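Lipolytic enzyme, G-D-S-L family (Bacteroides thetaiotaomicron, PDB 7BR2) metabolises the drug diltiazem as a gut microbial serine esterase of the SGNH (GDSL) hydrolase superfamily. Local coordinates at residues F87-N98 with V151-I162. Sequence-based numbering, arbitrary orientation.
Sequences FGMNDSGYYEYN and VFKKKNETIKRI
From Gly-88 beside Ile-159 (CA atoms 5.6 Å apart), through Ser-92 beside Thr-158, to Tyr-97 beside Phe-152, the loop after strand 82-85 runs antiparallel to the turn before helix 155-173 and its first turns. Gly-Met-Asn-Asp at 88-91 matches the Gly-X-Asn-Asp block of SGNH hydrolases, whose asparagine usually helps form the oxyanion hole. Lys-155 ties this loop to the helix. Its chain is extended as far as CE and then bends at chi4 (66°), bringing Lys-155 NZ to three acceptors: Met-89 O (2.7 Å), Ser-92 OG and Gly-93 O. The same ammonium lies over a face of the Tyr-94 ring, Lys-155 NZ 3.8 Å from its centroid, in a cation-pi contact. A methionine in place of the lysine would probably leave both carbonyls and the hydroxyl without their shared donor, and the loop less firmly shaped. Serine suits position 92 because OG, while accepting from Lys-155, donates to Gly-88 O in the carbonyl plane. Gly-88 has backbone angles at which a CB would jam against the preceding carbonyl oxygen, and its bare CA admits Ile-162 CD1 at 4.1 Å. Tyrosine suits position 97: its flat face takes the Lys-155 CA in a CH-pi contact, and Tyr-97 OH reaches Thr-158 OG1 (2.6 Å) in a hydrogen bond while donating to Ser-92 O. Phe-152, flat and apolar, points its edge at the face of Tyr-95 (planes at 68°), while Tyr-94 CB sits over its ring. Asparagine carries donor and acceptor on one amide: Asn-98 ND2 donates to Val-151 O at 2.9 Å, and OD1 accepts a nearly straight bond (173°) from Lys-153 N.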
loop_
_atom_site.group_PDB
_atom_site.type_symbol
_atom_site.label_atom_id
_atom_site.label_comp_id
_atom_site.label_asym_id
_atom_site.label_seq_id
_atom_site.Cartn_x
_atom_site.Cartn_y
_atom_site.Cartn_z
ATOM N N PHE A 87 3.029 7.626 -12.912
ATOM C CA PHE A 87 3.112 7.133 -14.282
ATOM C C PHE A 87 4.574 7.150 -14.697
ATOM O O PHE A 87 5.444 7.636 -13.965
ATOM C CB PHE A 87 2.272 7.974 -15.254
ATOM C CG PHE A 87 2.789 9.370 -15.451
ATOM C CD1 PHE A 87 2.680 10.311 -14.441
ATOM C CD2 PHE A 87 3.400 9.736 -16.640
ATOM C CE1 PHE A 87 3.167 11.592 -14.619
ATOM C CE2 PHE A 87 3.883 11.010 -16.824
ATOM C CZ PHE A 87 3.767 11.943 -15.813
ATOM N N GLY A 88 4.851 6.602 -15.878
ATOM C CA GLY A 88 6.183 6.664 -16.449
ATOM C C GLY A 88 6.781 5.313 -16.785
ATOM O O GLY A 88 7.652 5.234 -17.651
ATOM N N MET A 89 6.375 4.257 -16.082
ATOM C CA MET A 89 6.961 2.951 -16.379
ATOM C C MET A 89 6.694 2.540 -17.824
ATOM O O MET A 89 7.581 2.003 -18.504
ATOM C CB MET A 89 6.450 1.896 -15.401
ATOM C CG MET A 89 7.057 0.508 -15.638
ATOM S SD MET A 89 8.856 0.380 -15.422
ATOM C CE MET A 89 9.036 0.507 -13.644
ATOM N N ASN A 90 5.483 2.805 -18.323
ATOM C CA ASN A 90 5.150 2.525 -19.713
ATOM C C ASN A 90 5.555 3.666 -20.630
ATOM O O ASN A 90 5.991 3.426 -21.756
ATOM C CB ASN A 90 3.656 2.235 -19.840
ATOM C CG ASN A 90 3.278 0.916 -19.215
ATOM O OD1 ASN A 90 3.902 -0.115 -19.498
ATOM N ND2 ASN A 90 2.282 0.937 -18.334
ATOM N N ASP A 91 5.385 4.908 -20.174
ATOM C CA ASP A 91 5.769 6.053 -20.986
ATOM C C ASP A 91 7.228 5.961 -21.425
ATOM O O ASP A 91 7.572 6.306 -22.561
ATOM C CB ASP A 91 5.522 7.351 -20.206
ATOM C CG ASP A 91 4.108 7.441 -19.615
ATOM O OD1 ASP A 91 3.735 6.542 -18.813
ATOM O OD2 ASP A 91 3.379 8.417 -19.939
ATOM N N SER A 92 8.102 5.493 -20.536
ATOM C CA SER A 92 9.532 5.498 -20.820
ATOM C C SER A 92 9.912 4.572 -21.971
ATOM O O SER A 92 10.938 4.805 -22.620
ATOM C CB SER A 92 10.314 5.097 -19.575
ATOM O OG SER A 92 9.718 3.969 -18.964
ATOM N N GLY A 93 9.118 3.548 -22.256
ATOM C CA GLY A 93 9.458 2.598 -23.295
ATOM C C GLY A 93 10.376 1.488 -22.808
ATOM O O GLY A 93 10.843 1.468 -21.665
ATOM N N TYR A 94 10.632 0.528 -23.698
ATOM C CA TYR A 94 11.317 -0.678 -23.243
ATOM C C TYR A 94 12.468 -1.136 -24.145
ATOM O O TYR A 94 13.634 -0.805 -23.895
ATOM C CB TYR A 94 10.292 -1.802 -23.089
ATOM C CG TYR A 94 9.244 -1.549 -22.022
ATOM C CD1 TYR A 94 9.472 -1.932 -20.704
ATOM C CD2 TYR A 94 8.023 -0.941 -22.330
ATOM C CE1 TYR A 94 8.527 -1.720 -19.721
ATOM C CE2 TYR A 94 7.059 -0.723 -21.341
ATOM C CZ TYR A 94 7.327 -1.119 -20.039
ATOM O OH TYR A 94 6.409 -0.915 -19.042
ATOM N N TYR A 95 12.152 -1.894 -25.199
ATOM C CA TYR A 95 13.185 -2.636 -25.927
ATOM C C TYR A 95 14.147 -1.708 -26.670
ATOM O O TYR A 95 15.345 -2.002 -26.771
ATOM C CB TYR A 95 12.535 -3.634 -26.886
ATOM C CG TYR A 95 11.937 -4.843 -26.196
ATOM C CD1 TYR A 95 10.619 -4.833 -25.745
ATOM C CD2 TYR A 95 12.688 -5.997 -25.998
ATOM C CE1 TYR A 95 10.062 -5.941 -25.114
ATOM C CE2 TYR A 95 12.141 -7.113 -25.368
ATOM C CZ TYR A 95 10.827 -7.080 -24.929
ATOM O OH TYR A 95 10.278 -8.182 -24.299
ATOM N N GLU A 96 13.646 -0.590 -27.203
ATOM C CA GLU A 96 14.481 0.304 -28.000
ATOM C C GLU A 96 15.654 0.897 -27.231
ATOM O O GLU A 96 16.548 1.472 -27.863
ATOM C CB GLU A 96 13.653 1.455 -28.568
ATOM C CG GLU A 96 12.660 1.098 -29.658
ATOM C CD GLU A 96 11.329 0.598 -29.120
ATOM O OE1 GLU A 96 11.287 0.095 -27.972
ATOM O OE2 GLU A 96 10.316 0.759 -29.836
ATOM N N TYR A 97 15.685 0.792 -25.899
ATOM C CA TYR A 97 16.844 1.306 -25.175
ATOM C C TYR A 97 18.091 0.493 -25.469
ATOM O O TYR A 97 19.202 0.996 -25.272
ATOM C CB TYR A 97 16.594 1.328 -23.663
ATOM C CG TYR A 97 15.769 2.504 -23.221
ATOM C CD1 TYR A 97 16.314 3.787 -23.194
ATOM C CD2 TYR A 97 14.436 2.348 -22.851
ATOM C CE1 TYR A 97 15.561 4.882 -22.804
ATOM C CE2 TYR A 97 13.670 3.439 -22.460
ATOM C CZ TYR A 97 14.238 4.707 -22.440
ATOM O OH TYR A 97 13.494 5.803 -22.060
ATOM N N ASN A 98 17.934 -0.748 -25.930
ATOM C CA ASN A 98 19.069 -1.583 -26.284
ATOM C C ASN A 98 19.320 -1.589 -27.785
ATOM O O ASN A 98 20.105 -2.409 -28.279
ATOM C CB ASN A 98 18.848 -3.001 -25.758
ATOM C CG ASN A 98 18.790 -3.055 -24.235
ATOM O OD1 ASN A 98 19.323 -2.186 -23.539
ATOM N ND2 ASN A 98 18.112 -4.063 -23.713
ATOM N N VAL A 151 18.376 -6.392 -19.288
ATOM C CA VAL A 151 18.160 -5.039 -18.778
ATOM C C VAL A 151 17.921 -4.073 -19.932
ATOM O O VAL A 151 18.705 -4.030 -20.886
ATOM C CB VAL A 151 19.365 -4.578 -17.945
ATOM C CG1 VAL A 151 19.221 -3.119 -17.542
ATOM C CG2 VAL A 151 19.534 -5.443 -16.744
ATOM N N PHE A 152 16.860 -3.266 -19.832
ATOM C CA PHE A 152 16.668 -2.138 -20.743
ATOM C C PHE A 152 17.516 -0.975 -20.238
ATOM O O PHE A 152 17.144 -0.285 -19.289
ATOM C CB PHE A 152 15.187 -1.783 -20.865
ATOM C CG PHE A 152 14.323 -2.941 -21.308
ATOM C CD1 PHE A 152 14.576 -3.590 -22.511
ATOM C CD2 PHE A 152 13.292 -3.408 -20.513
ATOM C CE1 PHE A 152 13.799 -4.663 -22.922
ATOM C CE2 PHE A 152 12.514 -4.490 -20.925
ATOM C CZ PHE A 152 12.773 -5.114 -22.126
ATOM N N LYS A 153 18.662 -0.751 -20.887
ATOM C CA LYS A 153 19.699 0.102 -20.320
ATOM C C LYS A 153 19.251 1.556 -20.252
ATOM O O LYS A 153 18.794 2.131 -21.245
ATOM C CB LYS A 153 20.991 -0.022 -21.139
ATOM C CG LYS A 153 21.721 -1.340 -20.938
ATOM C CD LYS A 153 23.051 -1.418 -21.682
ATOM C CE LYS A 153 22.959 -2.090 -23.043
ATOM N NZ LYS A 153 22.504 -1.194 -24.124
ATOM N N LYS A 154 19.405 2.144 -19.067
ATOM C CA LYS A 154 19.139 3.552 -18.789
ATOM C C LYS A 154 17.656 3.930 -18.866
ATOM O O LYS A 154 17.316 5.120 -18.909
ATOM C CB LYS A 154 19.993 4.459 -19.679
ATOM C CG LYS A 154 21.484 4.299 -19.381
ATOM C CD LYS A 154 21.700 4.786 -17.951
ATOM C CE LYS A 154 23.136 4.742 -17.475
ATOM N NZ LYS A 154 23.218 5.176 -16.051
ATOM N N LYS A 155 16.768 2.936 -18.823
ATOM C CA LYS A 155 15.335 3.201 -18.848
ATOM C C LYS A 155 14.894 3.970 -17.600
ATOM O O LYS A 155 14.087 4.919 -17.681
ATOM C CB LYS A 155 14.595 1.867 -19.014
ATOM C CG LYS A 155 13.161 1.818 -18.540
ATOM C CD LYS A 155 12.523 0.475 -18.871
ATOM C CE LYS A 155 11.098 0.367 -18.329
ATOM N NZ LYS A 155 10.158 1.318 -18.972
ATOM N N ASN A 156 15.458 3.626 -16.443
ATOM C CA ASN A 156 15.078 4.348 -15.239
ATOM C C ASN A 156 15.522 5.804 -15.263
ATOM O O ASN A 156 14.974 6.610 -14.505
ATOM C CB ASN A 156 15.631 3.682 -13.987
ATOM C CG ASN A 156 14.891 4.117 -12.753
ATOM O OD1 ASN A 156 13.670 4.015 -12.700
ATOM N ND2 ASN A 156 15.608 4.663 -11.778
ATOM N N GLU A 157 16.474 6.177 -16.123
ATOM C CA GLU A 157 16.857 7.586 -16.210
ATOM C C GLU A 157 15.776 8.413 -16.898
ATOM O O GLU A 157 15.491 9.545 -16.483
ATOM C CB GLU A 157 18.198 7.724 -16.934
ATOM C CG GLU A 157 19.311 6.842 -16.345
ATOM C CD GLU A 157 19.465 6.971 -14.827
ATOM O OE1 GLU A 157 19.444 8.107 -14.312
ATOM O OE2 GLU A 157 19.603 5.925 -14.148
ATOM N N THR A 158 15.157 7.868 -17.950
ATOM C CA THR A 158 13.991 8.526 -18.533
ATOM C C THR A 158 12.849 8.594 -17.518
ATOM O O THR A 158 12.161 9.624 -17.403
ATOM C CB THR A 158 13.560 7.784 -19.798
ATOM O OG1 THR A 158 14.629 7.803 -20.752
ATOM C CG2 THR A 158 12.315 8.414 -20.431
ATOM N N ILE A 159 12.656 7.512 -16.751
ATOM C CA ILE A 159 11.649 7.542 -15.693
ATOM C C ILE A 159 11.932 8.678 -14.712
ATOM O O ILE A 159 11.045 9.478 -14.384
ATOM C CB ILE A 159 11.580 6.180 -14.981
ATOM C CG1 ILE A 159 10.999 5.117 -15.915
ATOM C CG2 ILE A 159 10.750 6.270 -13.729
ATOM C CD1 ILE A 159 11.029 3.728 -15.333
ATOM N N LYS A 160 13.182 8.788 -14.257
ATOM C CA LYS A 160 13.548 9.837 -13.311
ATOM C C LYS A 160 13.352 11.228 -13.903
ATOM O O LYS A 160 12.999 12.164 -13.178
ATOM C CB LYS A 160 14.996 9.651 -12.840
ATOM C CG LYS A 160 15.157 8.589 -11.758
ATOM C CD LYS A 160 16.576 8.069 -11.661
ATOM C CE LYS A 160 17.532 9.138 -11.154
ATOM N NZ LYS A 160 18.878 8.560 -10.831
ATOM N N ARG A 161 13.593 11.393 -15.206
ATOM C CA ARG A 161 13.310 12.679 -15.847
ATOM C C ARG A 161 11.826 13.019 -15.764
ATOM O O ARG A 161 11.450 14.167 -15.478
ATOM C CB ARG A 161 13.758 12.657 -17.306
ATOM C CG ARG A 161 15.239 12.817 -17.515
ATOM C CD ARG A 161 15.548 12.902 -19.001
ATOM N NE ARG A 161 15.294 14.237 -19.539
ATOM C CZ ARG A 161 15.252 14.514 -20.839
ATOM N NH1 ARG A 161 15.437 13.540 -21.727
ATOM N NH2 ARG A 161 15.031 15.758 -21.253
ATOM N N ILE A 162 10.967 12.037 -16.055
ATOM C CA ILE A 162 9.528 12.268 -15.925
ATOM C C ILE A 162 9.179 12.644 -14.480
ATOM O O ILE A 162 8.394 13.570 -14.225
ATOM C CB ILE A 162 8.739 11.033 -16.413
ATOM C CG1 ILE A 162 9.039 10.753 -17.890
ATOM C CG2 ILE A 162 7.242 11.246 -16.215
ATOM C CD1 ILE A 162 8.474 9.453 -18.406
#